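Side-chain contacts in N-acetyltransferase domain-containing protein (Deinococcus radiodurans, PDB 3S6F), which probably transfers an acetyl group from acetyl-coenzyme A to an amine, as a member of the GNAT family, and binds coenzyme A and calcium: residues T14-V19 / R42-A47; V64-D69 / R96-E101. One frame throughout, in Å; residues are numbered along the deposited sequence.

Contact 1 of 2, residues T14-V19 / R42-A47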
# COMPACT_ATOMS: atom_id res chain seq x y z
N THR A 14 7.66 18.13 -1.70
CA THR A 14 7.66 16.69 -1.86
C THR A 14 9.02 16.07 -1.59
O THR A 14 9.29 14.93 -1.97
CB THR A 14 7.16 16.32 -3.27
OG1 THR A 14 8.06 16.90 -4.22
CG2 THR A 14 5.75 16.83 -3.52
N THR A 15 9.89 16.82 -0.90
CA THR A 15 11.18 16.34 -0.46
C THR A 15 11.34 16.70 1.02
O THR A 15 10.58 17.49 1.56
CB THR A 15 12.35 16.96 -1.21
OG1 THR A 15 12.62 18.25 -0.67
CG2 THR A 15 12.15 16.95 -2.72
N LEU A 16 12.36 16.13 1.65
CA LEU A 16 12.74 16.47 3.00
C LEU A 16 13.81 17.57 3.05
O LEU A 16 14.34 17.87 4.10
CB LEU A 16 13.21 15.22 3.76
CG LEU A 16 12.09 14.24 4.10
CD1 LEU A 16 12.68 12.87 4.43
CD2 LEU A 16 11.27 14.79 5.28
N GLU A 17 14.15 18.20 1.91
CA GLU A 17 15.14 19.28 1.94
C GLU A 17 14.61 20.42 2.79
O GLU A 17 13.52 20.90 2.58
CB GLU A 17 15.48 19.74 0.52
CG GLU A 17 16.16 18.66 -0.30
CD GLU A 17 16.70 19.18 -1.62
OE1 GLU A 17 16.01 20.00 -2.25
OE2 GLU A 17 17.83 18.83 -2.04
N GLY A 18 15.39 20.83 3.78
CA GLY A 18 14.97 21.91 4.64
C GLY A 18 14.00 21.53 5.73
O GLY A 18 13.47 22.41 6.42
N VAL A 19 13.75 20.23 5.92
CA VAL A 19 12.83 19.75 6.96
C VAL A 19 13.61 18.95 7.98
O VAL A 19 14.28 17.96 7.64
CB VAL A 19 11.77 18.83 6.35
CG1 VAL A 19 10.81 18.28 7.44
CG2 VAL A 19 10.99 19.54 5.26
N ARG A 42 12.02 9.47 9.07
CA ARG A 42 12.43 8.23 8.39
C ARG A 42 11.29 7.60 7.56
O ARG A 42 11.52 7.11 6.45
CB ARG A 42 13.02 7.23 9.36
CG ARG A 42 14.29 7.68 10.07
CD ARG A 42 14.91 6.53 10.94
NE ARG A 42 14.03 6.05 12.05
CZ ARG A 42 13.44 4.86 12.21
NH1 ARG A 42 13.57 3.88 11.31
NH2 ARG A 42 12.67 4.64 13.28
N ILE A 43 10.07 7.64 8.11
CA ILE A 43 8.91 7.15 7.36
C ILE A 43 8.76 7.89 6.03
O ILE A 43 8.58 7.28 4.98
CB ILE A 43 7.62 7.25 8.25
CG1 ILE A 43 7.67 6.22 9.38
CG2 ILE A 43 6.37 7.08 7.40
CD1 ILE A 43 6.64 6.45 10.48
N LEU A 44 8.86 9.20 6.11
CA LEU A 44 8.77 9.99 4.90
C LEU A 44 9.89 9.67 3.94
O LEU A 44 9.70 9.58 2.73
CB LEU A 44 8.70 11.48 5.25
CG LEU A 44 7.42 11.91 6.00
CD1 LEU A 44 7.66 13.27 6.66
CD2 LEU A 44 6.22 11.91 5.12
N ASP A 45 11.11 9.52 4.46
CA ASP A 45 12.27 9.21 3.63
C ASP A 45 12.12 7.86 2.93
O ASP A 45 12.70 7.68 1.86
CB ASP A 45 13.50 9.23 4.50
CG ASP A 45 14.81 9.23 3.71
OD1 ASP A 45 14.86 9.82 2.63
OD2 ASP A 45 15.75 8.66 4.24
N ARG A 46 11.38 6.93 3.52
CA ARG A 46 11.18 5.60 2.93
C ARG A 46 9.93 5.50 2.07
O ARG A 46 9.73 4.49 1.41
CB ARG A 46 11.09 4.56 4.04
CG ARG A 46 12.44 4.17 4.63
CD ARG A 46 13.33 3.31 3.71
NE ARG A 46 14.37 2.67 4.52
CZ ARG A 46 14.16 1.67 5.39
NH1 ARG A 46 12.95 1.17 5.56
NH2 ARG A 46 15.18 1.18 6.09
N ALA A 47 9.05 6.49 2.10
CA ALA A 47 7.86 6.50 1.26
C ALA A 47 8.26 6.51 -0.22
O ALA A 47 9.31 7.04 -0.58
CB ALA A 47 6.99 7.73 1.59

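Contact 2 of 2, residues V64-D69 / R96-E101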
# COMPACT_ATOMS: atom_id res chain seq x y z
N VAL A 64 1.00 13.80 3.92
CA VAL A 64 0.45 12.54 3.40
C VAL A 64 1.61 11.77 2.81
O VAL A 64 2.52 12.36 2.20
CB VAL A 64 -0.64 12.81 2.35
CG1 VAL A 64 -0.12 13.63 1.16
CG2 VAL A 64 -1.32 11.55 1.89
N ASN A 65 1.61 10.45 2.97
CA ASN A 65 2.62 9.61 2.34
C ASN A 65 1.98 8.55 1.47
O ASN A 65 0.78 8.28 1.55
CB ASN A 65 3.58 8.98 3.36
CG ASN A 65 2.93 7.91 4.24
OD1 ASN A 65 1.74 7.99 4.54
ND2 ASN A 65 3.75 6.96 4.71
N ALA A 66 2.81 7.88 0.66
CA ALA A 66 2.31 6.84 -0.22
C ALA A 66 3.41 5.81 -0.47
O ALA A 66 4.60 6.15 -0.62
CB ALA A 66 1.78 7.38 -1.54
N LEU A 67 2.96 4.57 -0.58
CA LEU A 67 3.76 3.44 -1.06
C LEU A 67 3.38 3.21 -2.50
O LEU A 67 2.23 3.41 -2.88
CB LEU A 67 3.43 2.18 -0.24
CG LEU A 67 3.34 2.37 1.28
CD1 LEU A 67 2.95 1.03 1.93
CD2 LEU A 67 4.60 2.97 1.91
N SER A 68 4.32 2.76 -3.35
CA SER A 68 4.01 2.56 -4.75
C SER A 68 5.02 1.62 -5.39
O SER A 68 6.18 1.59 -4.98
CB SER A 68 4.08 3.91 -5.47
OG SER A 68 3.68 3.76 -6.82
N ASP A 69 4.60 0.90 -6.45
CA ASP A 69 5.53 0.21 -7.32
C ASP A 69 5.79 0.97 -8.63
O ASP A 69 6.58 0.50 -9.42
CB ASP A 69 5.11 -1.25 -7.57
CG ASP A 69 3.79 -1.42 -8.27
OD1 ASP A 69 3.31 -0.46 -8.95
OD2 ASP A 69 3.20 -2.53 -8.11
N ARG A 96 -5.06 15.51 -3.33
CA ARG A 96 -4.91 15.77 -4.75
C ARG A 96 -3.43 15.81 -5.14
O ARG A 96 -3.02 15.27 -6.18
CB ARG A 96 -5.60 17.09 -5.13
CG ARG A 96 -7.12 17.06 -5.14
CD ARG A 96 -7.72 18.34 -5.73
NE ARG A 96 -7.55 19.45 -4.84
CZ ARG A 96 -8.41 19.77 -3.87
NH1 ARG A 96 -9.55 19.09 -3.68
NH2 ARG A 96 -8.10 20.80 -3.11
N ARG A 97 -2.60 16.46 -4.32
CA ARG A 97 -1.18 16.57 -4.63
C ARG A 97 -0.48 15.22 -4.59
O ARG A 97 0.39 14.98 -5.42
CB ARG A 97 -0.52 17.59 -3.72
CG ARG A 97 -0.91 19.02 -4.11
CD ARG A 97 -0.42 20.02 -3.09
NE ARG A 97 -0.72 21.39 -3.48
CZ ARG A 97 0.13 22.19 -4.12
NH1 ARG A 97 1.35 21.80 -4.45
NH2 ARG A 97 -0.26 23.43 -4.39
N VAL A 98 -0.81 14.34 -3.65
CA VAL A 98 -0.12 13.05 -3.61
C VAL A 98 -0.55 12.17 -4.80
O VAL A 98 0.27 11.44 -5.35
CB VAL A 98 -0.27 12.32 -2.26
CG1 VAL A 98 -1.61 11.60 -2.08
CG2 VAL A 98 0.90 11.36 -2.05
N LEU A 99 -1.81 12.32 -5.22
CA LEU A 99 -2.27 11.58 -6.39
C LEU A 99 -1.52 12.06 -7.64
O LEU A 99 -1.13 11.24 -8.47
CB LEU A 99 -3.80 11.68 -6.54
CG LEU A 99 -4.60 10.98 -5.45
CD1 LEU A 99 -6.08 11.38 -5.53
CD2 LEU A 99 -4.43 9.48 -5.51
N THR A 100 -1.24 13.35 -7.73
CA THR A 100 -0.42 13.87 -8.82
C THR A 100 0.99 13.27 -8.77
O THR A 100 1.55 12.85 -9.80
CB THR A 100 -0.38 15.39 -8.79
OG1 THR A 100 -1.71 15.87 -9.03
CG2 THR A 100 0.61 15.95 -9.82
N GLU A 101 1.59 13.19 -7.58
CA GLU A 101 2.94 12.61 -7.46
C GLU A 101 2.99 11.15 -7.85
O GLU A 101 3.97 10.67 -8.41
CB GLU A 101 3.51 12.79 -6.08
CG GLU A 101 3.77 14.22 -5.64
CD GLU A 101 4.64 14.96 -6.61
OE1 GLU A 101 5.76 14.49 -6.84
OE2 GLU A 101 4.22 16.00 -7.12

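Contact 1 of 2, residues T14-V19 / R42-A47
L16 makes the whole contact from the loop side, dividing its two methyls between L44 and D45 in the last turn of helix 37-46. Its CD1 comes closest, lying 3.7 Å from D45 CB and equally near the backbone N of D45, so this methyl lies over the N and CB of the residue and the carboxylate only skirts it. The nearer carboxylate oxygen, OD1 of D45, is 4.2 Å from L16 CD1, a looser approach. The other methyl, L16 CD2, meets L44 CD1 at 4.2 Å and reaches L44 CB at a similar distance. L16 runs at about a right angle to both partners, and its forked end straddles the step from one to the next. This is a small van der Waals contact, apolar at buried L44 and made against backbone N and CB at exposed D45.

D45 carries its CG anti to the backbone N (chi1 -167°), which keeps the N side of CB open to the L16 methyl, although OD1 still comes near it; a calcium ion lies about 5 Å from the D45 side chain. L16 itself is presented by two turns of the loop. T15 OG1 accepts the N-H of E17 at 3.0 Å in an ST turn, and a type II turn from L16 to V19 closes with V19 N to L16 O at 3.0 Å. G18 takes the third place of that turn at positive phi (80°), where a side chain would crowd the preceding carbonyl.

Outside the pair, the Q13 side chain donates to the carbonyls of T15 and E17, and W41 NE1 binds V19 O. L16 and L44 both rest on F50 of strand 49-54, and L44 also meets F63 of strand 60-68, so the loop after strand 11-13 flanks the end of helix 37-46 on one face of the sheet.

Contact 2 of 2, residues V64-D69 / R96-E101
Between V64 and A66 of the strand and V98 of the helix no flat group takes part: the methyl groups of two valines and an alanine meet, and the nearby planar side chains belong to other surroundings. The N65 amide projects from the other face of the strand, where its side chain meets I43 and A47; the guanidinium of R97 leads away from the strand into a cation-pi contact with F12.

V98 carries the helix side of the contact. Its CB is 3.7 Å from V64 CG1, the closest approach, while its two methyls reach in different directions. CG1 of V98 lies 4.0 Å from V64 CG2, and CG2 of V98 is 4.1 Å from A66 CB and just as near V64 CG1. That CG2 stands anti to the backbone N of V98, swung toward A66 while still touching V64. The two valines cross obliquely, V64 CG1 on CB and CG2 of V98, V64 CG2 on CG1. With an alanine here both outer methyls go, and a gap is likely to open between the helix and the strand, leaving A66 CB without its V98 partner and V64 with the CB contact alone from this position.

Further cover comes from V51, which touches both V64 and V98, from L94 beside V64 and from L102 beside A66, all on the same face of the sheet. V64 also packs on L79, a residue of the coenzyme A site. The three touching residues are buried, and their side chains are purely aliphatic; the joint between strand 60-68 and helix 90-102 therefore rests on close fit and exclusion of water, with nothing directional to fix it.

In the fold
From the N terminus, strand 11-13 leads into residues 14-19, and contact 1 closes a loop of 22 residues at the end of helix 37-46. After strand 49-54, the chain enters strand 60-68; contact 2 closes a second loop, running through strand 73-81 and the coenzyme A-binding residues R86 to S92. The loops follow in series, neither nesting nor crossing. Their helices lie on opposite faces of the sheet, with strand 60-68 between, and A47 packs on that strand, its CB 3.6 Å from A66 O. Separately, T14 CG2 touches E101 CD at 3.8 Å, joining the first loop directly to helix 90-102. Both contacts reach the dimer interface, where R46 NH1 binds D69 O of the second subunit.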